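Local coordinates for regulatory protein SWI6 (Saccharomyces cerevisiae, PDB 2XFV) that forms, with SWI4 or MBP1, the transcription complexes SBF and MBF that drive cell-cycle-dependent gene expression, at residues L37-D42 / I46-P51. Sequence-based numbering, arbitrary orientation.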
loop_
_atom_site.group_PDB
_atom_site.type_symbol
_atom_site.label_atom_id
_atom_site.label_comp_id
_atom_site.label_asym_id
_atom_site.label_seq_id
_atom_site.Cartn_x
_atom_site.Cartn_y
_atom_site.Cartn_z
ATOM N N LEU A 37 -14.554 5.094 -6.378
ATOM C CA LEU A 37 -13.649 5.783 -7.300
ATOM C C LEU A 37 -14.272 7.050 -7.879
ATOM O O LEU A 37 -13.593 8.073 -8.037
ATOM C CB LEU A 37 -13.199 4.835 -8.425
ATOM C CG LEU A 37 -12.097 5.346 -9.366
ATOM C CD1 LEU A 37 -10.829 5.742 -8.596
ATOM C CD2 LEU A 37 -11.764 4.285 -10.434
ATOM N N GLN A 38 -15.557 6.979 -8.219
ATOM C CA GLN A 38 -16.278 8.150 -8.724
ATOM C C GLN A 38 -16.354 9.265 -7.672
ATOM O O GLN A 38 -16.141 10.453 -7.977
ATOM C CB GLN A 38 -17.691 7.750 -9.194
ATOM C CG GLN A 38 -18.525 8.909 -9.765
ATOM C CD GLN A 38 -17.968 9.454 -11.072
ATOM O OE1 GLN A 38 -17.658 10.645 -11.183
ATOM N NE2 GLN A 38 -17.833 8.587 -12.066
ATOM N N GLN A 39 -16.655 8.895 -6.429
ATOM C CA GLN A 39 -16.724 9.887 -5.358
ATOM C C GLN A 39 -15.353 10.518 -5.104
ATOM O O GLN A 39 -15.237 11.730 -4.919
ATOM C CB GLN A 39 -17.284 9.271 -4.067
ATOM C CG GLN A 39 -17.565 10.299 -2.979
ATOM C CD GLN A 39 -18.643 11.290 -3.384
ATOM O OE1 GLN A 39 -19.757 10.901 -3.728
ATOM N NE2 GLN A 39 -18.314 12.576 -3.346
ATOM N N TYR A 40 -14.318 9.690 -5.089
ATOM C CA TYR A 40 -12.955 10.191 -4.931
ATOM C C TYR A 40 -12.637 11.215 -6.017
ATOM O O TYR A 40 -12.115 12.305 -5.733
ATOM C CB TYR A 40 -11.963 9.036 -4.997
ATOM C CG TYR A 40 -10.526 9.451 -4.805
ATOM C CD1 TYR A 40 -10.058 9.844 -3.554
ATOM C CD2 TYR A 40 -9.631 9.444 -5.869
ATOM C CE1 TYR A 40 -8.735 10.215 -3.372
ATOM C CE2 TYR A 40 -8.303 9.821 -5.693
ATOM C CZ TYR A 40 -7.865 10.201 -4.439
ATOM O OH TYR A 40 -6.553 10.578 -4.247
ATOM N N HIS A 41 -12.960 10.872 -7.262
ATOM C CA HIS A 41 -12.781 11.808 -8.370
ATOM C C HIS A 41 -13.535 13.122 -8.145
ATOM O O HIS A 41 -12.998 14.211 -8.383
ATOM C CB HIS A 41 -13.222 11.173 -9.693
ATOM C CG HIS A 41 -13.045 12.069 -10.879
ATOM N ND1 HIS A 41 -14.005 12.971 -11.282
ATOM C CD2 HIS A 41 -12.007 12.215 -11.737
ATOM C CE1 HIS A 41 -13.569 13.630 -12.342
ATOM N NE2 HIS A 41 -12.360 13.188 -12.639
ATOM N N ASP A 42 -14.783 13.031 -7.691
ATOM C CA ASP A 42 -15.630 14.231 -7.576
ATOM C C ASP A 42 -15.302 15.193 -6.424
ATOM O O ASP A 42 -15.284 16.417 -6.623
ATOM C CB ASP A 42 -17.112 13.848 -7.533
ATOM C CG ASP A 42 -17.590 13.227 -8.839
ATOM O OD1 ASP A 42 -16.886 13.364 -9.864
ATOM O OD2 ASP A 42 -18.669 12.598 -8.837
ATOM N N ILE A 46 -14.003 9.895 0.139
ATOM C CA ILE A 46 -14.732 8.658 -0.116
ATOM C C ILE A 46 -15.781 8.344 0.943
ATOM O O ILE A 46 -16.689 7.525 0.705
ATOM C CB ILE A 46 -13.781 7.456 -0.290
ATOM C CG1 ILE A 46 -13.000 7.191 0.997
ATOM C CG2 ILE A 46 -12.821 7.708 -1.457
ATOM C CD1 ILE A 46 -12.107 5.967 0.907
ATOM N N ASN A 47 -15.658 8.982 2.111
ATOM C CA ASN A 47 -16.602 8.735 3.200
ATOM C C ASN A 47 -17.989 9.298 2.915
ATOM O O ASN A 47 -18.931 9.011 3.646
ATOM C CB ASN A 47 -16.075 9.268 4.538
ATOM C CG ASN A 47 -14.803 8.573 4.976
ATOM O OD1 ASN A 47 -13.806 9.221 5.295
ATOM N ND2 ASN A 47 -14.823 7.249 4.974
ATOM N N GLU A 48 -18.118 10.105 1.863
ATOM C CA GLU A 48 -19.441 10.598 1.487
ATOM C C GLU A 48 -20.015 9.896 0.252
ATOM O O GLU A 48 -20.989 10.370 -0.340
ATOM C CB GLU A 48 -19.457 12.125 1.325
ATOM C CG GLU A 48 -18.557 12.682 0.237
ATOM C CD GLU A 48 -18.542 14.208 0.222
ATOM O OE1 GLU A 48 -19.454 14.819 0.817
ATOM O OE2 GLU A 48 -17.619 14.794 -0.385
ATOM N N THR A 49 -19.421 8.759 -0.116
ATOM C CA THR A 49 -19.974 7.919 -1.182
ATOM C C THR A 49 -21.421 7.566 -0.875
ATOM O O THR A 49 -21.764 7.184 0.247
ATOM C CB THR A 49 -19.167 6.613 -1.384
ATOM O OG1 THR A 49 -17.794 6.938 -1.625
ATOM C CG2 THR A 49 -19.702 5.812 -2.590
ATOM N N ASN A 50 -22.277 7.713 -1.876
ATOM C CA ASN A 50 -23.678 7.357 -1.727
ATOM C C ASN A 50 -23.811 5.856 -1.945
ATOM O O ASN A 50 -23.473 5.354 -3.012
ATOM C CB ASN A 50 -24.518 8.131 -2.747
ATOM C CG ASN A 50 -26.013 7.953 -2.542
ATOM O OD1 ASN A 50 -26.463 6.978 -1.938
ATOM N ND2 ASN A 50 -26.791 8.900 -3.057
ATOM N N PRO A 51 -24.292 5.129 -0.926
ATOM C CA PRO A 51 -24.447 3.678 -1.068
ATOM C C PRO A 51 -25.418 3.332 -2.198
ATOM O O PRO A 51 -25.358 2.228 -2.747
ATOM C CB PRO A 51 -25.045 3.246 0.281
ATOM C CG PRO A 51 -24.778 4.371 1.218
ATOM C CD PRO A 51 -24.754 5.616 0.386
HETATM O O HOH W 1 -21.458 8.789 -4.495
#
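Gln39 of helix 34-43 packs against Glu48 and Thr49 of the returning chain and is covered more than any other residue here. Its CB lies 3.4 Å from Thr49 OG1, the two side chains running alongside each other but pointing opposite ways. A bend at chi2 (64°) then carries the amide over Glu48, where Gln39 NE2 comes within 3.6 Å of Glu48 CG and the amide and carboxylate planes stand 51° apart. Glutamine suits this place because its aliphatic part packs while its amide serves two sides: NE2 bonds to Thr43 OG1, which is also hydrogen-bonded to Glu48 OE2, and OE1 accepts from a water (2.8 Å) that in turn takes the N-H of Asn50. Shortening Gln39 to an alanine would probably cost Thr43 its amide donor, deprive the water of one partner and leave Glu48 CG less covered. The contact folds the loop after helix 34-43 back along the helix's own flank, at the surface of the Swi6 N-terminal domain. Ile46 begins the return in a short 3-10 turn; the CG2 methyl of its branched CB lies 3.9 Å from Tyr40 CB, and its apolar bulk also reaches Ile36 and Leu95. Thr49 has a hydroxyl short enough to turn back, OG1 donating to Ile46 O at 2.6 Å from the same face of that carbonyl as its own backbone N-H.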